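Side-chain contacts in Maltose/maltodextrin transport permease homologue (Bdellovibrio bacteriovorus HD100, PDB 6FFL), which probably binds maltose and maltodextrins, here maltotriose, through the solute-binding domain fused to the permease subunit of an ABC transporter: residues 133-138 / 252-257; 168-173 / 198-203. All blocks are in the same frame, centred on the assembly; numbering follows the deposited sequence.

Interaction 1: residues 133-138 / 252-257; sequences QELIEL and RIPMIS
Leu135 puts its CB against Pro254 CG, at the far corner of the proline ring, 4.1 Å away. Both residues are buried. The Leu135 side chain also touches Met230 of strand 228-234. Two residues earlier on the helix, Gln133 meets Ser257, which makes the polar half of the contact. The Ser257 hydroxyl accepts the backbone N-H of Gln133, with Gln133 N to Ser257 OG at 3.2 Å and an N-H...O angle of 155°. The same oxygen also lies against the aliphatic root of Gln133, 3.4 Å from Ser257 OG to Gln133 CB.

Gln133 lies in the first turn of helix 132-142, whose N-H groups lack partners within the helix. A serine from the loop after strand 248-251 takes up one of them. This joins a helix to a strand-end loop within the solute-binding domain. Ser257 is itself held by its backbone N, bonded to Ser132 OG.

The Gln133 side chain swings away along its own helix. CG stands opposite the backbone N (chi1 168°) and the chain is extended. Gln133 NE2 then reaches Glu137 OE1 at 3.3 Å, on the syn side of the carboxylate and almost in the amide plane.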
# COMPACT_ATOMS: atom_id res chain seq x y z
N GLN A 133 19.93 -10.55 10.68
CA GLN A 133 21.35 -10.43 10.98
C GLN A 133 22.14 -10.15 9.71
O GLN A 133 23.02 -9.27 9.70
CB GLN A 133 21.86 -11.68 11.69
CG GLN A 133 23.39 -11.74 11.76
CD GLN A 133 23.92 -12.94 12.54
OE1 GLN A 133 23.15 -13.76 13.05
NE2 GLN A 133 25.24 -13.04 12.63
N GLU A 134 21.83 -10.86 8.62
CA GLU A 134 22.45 -10.59 7.33
C GLU A 134 22.10 -9.19 6.84
O GLU A 134 22.95 -8.50 6.26
CB GLU A 134 22.00 -11.62 6.30
CG GLU A 134 22.62 -13.00 6.48
CD GLU A 134 22.20 -13.97 5.39
OE1 GLU A 134 21.54 -13.54 4.42
OE2 GLU A 134 22.54 -15.17 5.51
N LEU A 135 20.85 -8.78 7.02
CA LEU A 135 20.44 -7.45 6.59
C LEU A 135 21.27 -6.37 7.26
O LEU A 135 21.71 -5.41 6.61
CB LEU A 135 18.95 -7.25 6.89
CG LEU A 135 18.41 -5.83 6.72
CD1 LEU A 135 18.33 -5.53 5.24
CD2 LEU A 135 17.03 -5.73 7.37
N ILE A 136 21.54 -6.53 8.56
CA ILE A 136 22.28 -5.50 9.28
C ILE A 136 23.75 -5.52 8.89
O ILE A 136 24.36 -4.46 8.70
CB ILE A 136 22.08 -5.68 10.80
CG1 ILE A 136 20.64 -5.32 11.16
CG2 ILE A 136 23.08 -4.85 11.56
CD1 ILE A 136 20.15 -5.91 12.49
N GLU A 137 24.34 -6.71 8.79
CA GLU A 137 25.74 -6.81 8.38
C GLU A 137 25.97 -6.19 7.01
O GLU A 137 26.90 -5.39 6.81
CB GLU A 137 26.17 -8.28 8.38
CG GLU A 137 26.90 -8.74 9.64
CD GLU A 137 26.59 -10.18 10.01
OE1 GLU A 137 26.79 -10.56 11.18
OE2 GLU A 137 26.13 -10.94 9.12
N LEU A 138 25.15 -6.58 6.03
CA LEU A 138 25.24 -5.99 4.70
C LEU A 138 24.93 -4.50 4.74
O LEU A 138 25.62 -3.70 4.09
CB LEU A 138 24.28 -6.71 3.75
CG LEU A 138 24.30 -6.36 2.27
CD1 LEU A 138 25.69 -6.61 1.67
CD2 LEU A 138 23.23 -7.19 1.57
N ARG A 252 11.70 -11.19 -0.11
CA ARG A 252 11.00 -11.03 1.15
C ARG A 252 11.74 -10.05 2.06
O ARG A 252 12.97 -10.03 2.09
CB ARG A 252 10.88 -12.38 1.87
CG ARG A 252 9.99 -13.38 1.17
CD ARG A 252 9.92 -14.69 1.94
NE ARG A 252 8.95 -15.58 1.32
CZ ARG A 252 8.67 -16.80 1.76
NH1 ARG A 252 9.27 -17.27 2.85
NH2 ARG A 252 7.76 -17.54 1.13
N ILE A 253 10.99 -9.24 2.81
CA ILE A 253 11.61 -8.54 3.94
C ILE A 253 12.24 -9.63 4.80
O ILE A 253 11.59 -10.63 5.10
CB ILE A 253 10.59 -7.71 4.74
CG1 ILE A 253 10.02 -6.58 3.87
CG2 ILE A 253 11.23 -7.13 6.00
CD1 ILE A 253 8.75 -5.93 4.48
N PRO A 254 13.52 -9.50 5.17
CA PRO A 254 14.24 -10.65 5.74
C PRO A 254 13.64 -11.15 7.05
O PRO A 254 13.12 -10.38 7.86
CB PRO A 254 15.66 -10.10 5.94
CG PRO A 254 15.81 -9.07 4.88
CD PRO A 254 14.43 -8.41 4.77
N MET A 255 13.74 -12.46 7.24
CA MET A 255 13.27 -13.10 8.46
C MET A 255 13.98 -12.53 9.68
O MET A 255 15.18 -12.26 9.66
CB MET A 255 13.52 -14.61 8.34
CG MET A 255 13.39 -15.44 9.62
SD MET A 255 13.95 -17.15 9.36
CE MET A 255 12.65 -17.74 8.29
N ILE A 256 13.22 -12.32 10.75
CA ILE A 256 13.84 -11.84 11.99
C ILE A 256 14.65 -12.97 12.61
O ILE A 256 14.10 -14.02 12.96
CB ILE A 256 12.78 -11.32 12.96
CG1 ILE A 256 11.96 -10.22 12.27
CG2 ILE A 256 13.42 -10.89 14.29
CD1 ILE A 256 12.83 -9.03 11.84
N SER A 257 15.96 -12.75 12.75
CA SER A 257 16.84 -13.82 13.22
C SER A 257 16.43 -14.34 14.59
O SER A 257 16.48 -15.55 14.84
CB SER A 257 18.29 -13.32 13.27
OG SER A 257 18.83 -13.26 11.96

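Interaction 2: residues 168-173 / 198-203; sequences APFIPA and QFILKL
Phe170 and Phe199 meet ring to ring between the short helix 170-173 and helix 191-205. The nearest atoms are Phe170 CE1 and Phe199 CE2, 3.8 Å apart. Phe199 CE2 comes in over one face of the Phe170 ring, towards its rim. It lies 4.0 Å from Phe170 CD1 and 4.1 Å from Phe170 CZ, so this one carbon rests against the CD1-CE1-CZ side of the ring. The planes are turned by 51° and the centroids are 5.3 Å apart. Ile200 adds a looser touch. Its CD1 reaches Phe170 CE2 at 4.5 Å.

The torsions bring the rings together. In Phe199, CG lies opposite the backbone N (chi1 176°), and the CB of each phenylalanine points towards the other segment. The Ile200 side chain leaves the helix alongside the contact, and its extended end (chi2 176°) brings CD1 up to Phe170.

Further out, Leu203 sits one helical turn after Phe199, with its CG over one face of the Phe199 ring. Phe170 also packs on Thr196 of the same helix and on Pro263. Ile200 leans on Tyr358 of helix 346-362. The backbone of Pro169, just before Phe170, is hydrogen-bonded to Ser264. These neighbours place the contact in the interior of one lobe of the periplasmic binding protein fold. The Ile200 side chain is about 12 Å from a glucose unit of the bound sugar, so the contact does not touch it.

All three touching residues are buried, and no hydrogen bond crosses between the segments. The contact therefore rests on apolar packing and dispersion between carbon atoms.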
# COMPACT_ATOMS: atom_id res chain seq x y z
N ALA A 168 4.32 -2.29 10.02
CA ALA A 168 3.35 -3.35 10.25
C ALA A 168 3.84 -4.76 9.94
O ALA A 168 3.49 -5.69 10.70
CB ALA A 168 2.08 -3.06 9.44
N PRO A 169 4.62 -5.02 8.88
CA PRO A 169 5.02 -6.42 8.63
C PRO A 169 5.82 -7.02 9.76
O PRO A 169 5.78 -8.24 9.95
CB PRO A 169 5.84 -6.32 7.33
CG PRO A 169 5.38 -5.04 6.68
CD PRO A 169 5.12 -4.12 7.83
N PHE A 170 6.56 -6.21 10.52
CA PHE A 170 7.41 -6.76 11.58
C PHE A 170 6.61 -7.19 12.80
O PHE A 170 7.08 -8.04 13.55
CB PHE A 170 8.46 -5.74 12.01
CG PHE A 170 9.35 -5.29 10.89
CD1 PHE A 170 10.33 -6.13 10.38
CD2 PHE A 170 9.20 -4.03 10.33
CE1 PHE A 170 11.14 -5.73 9.32
CE2 PHE A 170 10.00 -3.62 9.28
CZ PHE A 170 10.98 -4.47 8.78
N ILE A 171 5.44 -6.62 13.01
CA ILE A 171 4.71 -6.87 14.25
C ILE A 171 4.47 -8.37 14.43
O ILE A 171 4.87 -8.91 15.47
CB ILE A 171 3.40 -6.06 14.30
CG1 ILE A 171 3.74 -4.56 14.27
CG2 ILE A 171 2.63 -6.42 15.57
CD1 ILE A 171 2.51 -3.65 14.04
N PRO A 172 3.84 -9.09 13.49
CA PRO A 172 3.62 -10.53 13.71
C PRO A 172 4.91 -11.34 13.74
O PRO A 172 4.91 -12.43 14.33
CB PRO A 172 2.74 -10.94 12.52
CG PRO A 172 2.99 -9.91 11.46
CD PRO A 172 3.21 -8.64 12.23
N ALA A 173 6.00 -10.85 13.14
CA ALA A 173 7.26 -11.58 13.24
C ALA A 173 7.83 -11.53 14.66
O ALA A 173 8.64 -12.40 15.03
CB ALA A 173 8.28 -11.03 12.24
N GLN A 198 11.35 -1.12 18.91
CA GLN A 198 12.76 -1.14 19.28
C GLN A 198 13.65 -1.59 18.13
O GLN A 198 14.78 -1.11 18.01
CB GLN A 198 12.99 -2.03 20.51
CG GLN A 198 12.08 -1.68 21.68
CD GLN A 198 12.37 -2.46 22.95
OE1 GLN A 198 12.65 -1.87 24.00
NE2 GLN A 198 12.29 -3.79 22.88
N PHE A 199 13.15 -2.51 17.30
CA PHE A 199 13.93 -3.00 16.16
C PHE A 199 14.28 -1.86 15.22
O PHE A 199 15.43 -1.72 14.78
CB PHE A 199 13.13 -4.08 15.42
CG PHE A 199 13.79 -4.59 14.17
CD1 PHE A 199 14.96 -5.34 14.23
CD2 PHE A 199 13.24 -4.31 12.93
CE1 PHE A 199 15.56 -5.80 13.08
CE2 PHE A 199 13.84 -4.77 11.77
CZ PHE A 199 14.99 -5.51 11.84
N ILE A 200 13.31 -0.99 14.93
CA ILE A 200 13.58 0.10 14.00
C ILE A 200 14.44 1.17 14.67
O ILE A 200 15.31 1.76 14.04
CB ILE A 200 12.26 0.64 13.44
CG1 ILE A 200 11.73 -0.36 12.40
CG2 ILE A 200 12.43 2.02 12.81
CD1 ILE A 200 10.42 0.01 11.85
N LEU A 201 14.23 1.42 15.97
CA LEU A 201 15.15 2.31 16.67
C LEU A 201 16.58 1.80 16.60
O LEU A 201 17.53 2.58 16.46
CB LEU A 201 14.73 2.49 18.14
CG LEU A 201 13.54 3.38 18.44
CD1 LEU A 201 13.27 3.32 19.93
CD2 LEU A 201 13.82 4.80 18.02
N LYS A 202 16.76 0.48 16.70
CA LYS A 202 18.11 -0.08 16.64
C LYS A 202 18.71 0.12 15.25
O LYS A 202 19.89 0.48 15.13
CB LYS A 202 18.06 -1.56 17.02
CG LYS A 202 19.39 -2.31 16.96
CD LYS A 202 19.21 -3.72 17.52
CE LYS A 202 20.49 -4.54 17.45
NZ LYS A 202 20.84 -4.90 16.05
N LEU A 203 17.92 -0.10 14.20
CA LEU A 203 18.42 0.15 12.84
C LEU A 203 18.87 1.60 12.68
O LEU A 203 19.88 1.86 12.01
CB LEU A 203 17.33 -0.17 11.82
CG LEU A 203 16.86 -1.62 11.64
CD1 LEU A 203 15.78 -1.71 10.58
CD2 LEU A 203 18.02 -2.54 11.30

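In the fold
The centres of interaction 1 and interaction 2 are 12 Å apart. Both segments of interaction 2 fall between those of interaction 1 in the sequence: 133-138 comes first, then 168-173, 198-203 and finally 252-257. The two touch directly. Ile253 and Ile256 of the loop pack on Phe170 and Ala173, and Ile136 of helix 132-142 packs on Lys202 and Leu203 of helix 191-205. The loop after strand 248-251 thus bridges both contacts beside the four-stranded mixed sheet. Chain parts far apart in sequence are joined into one lobe of the solute-binding domain.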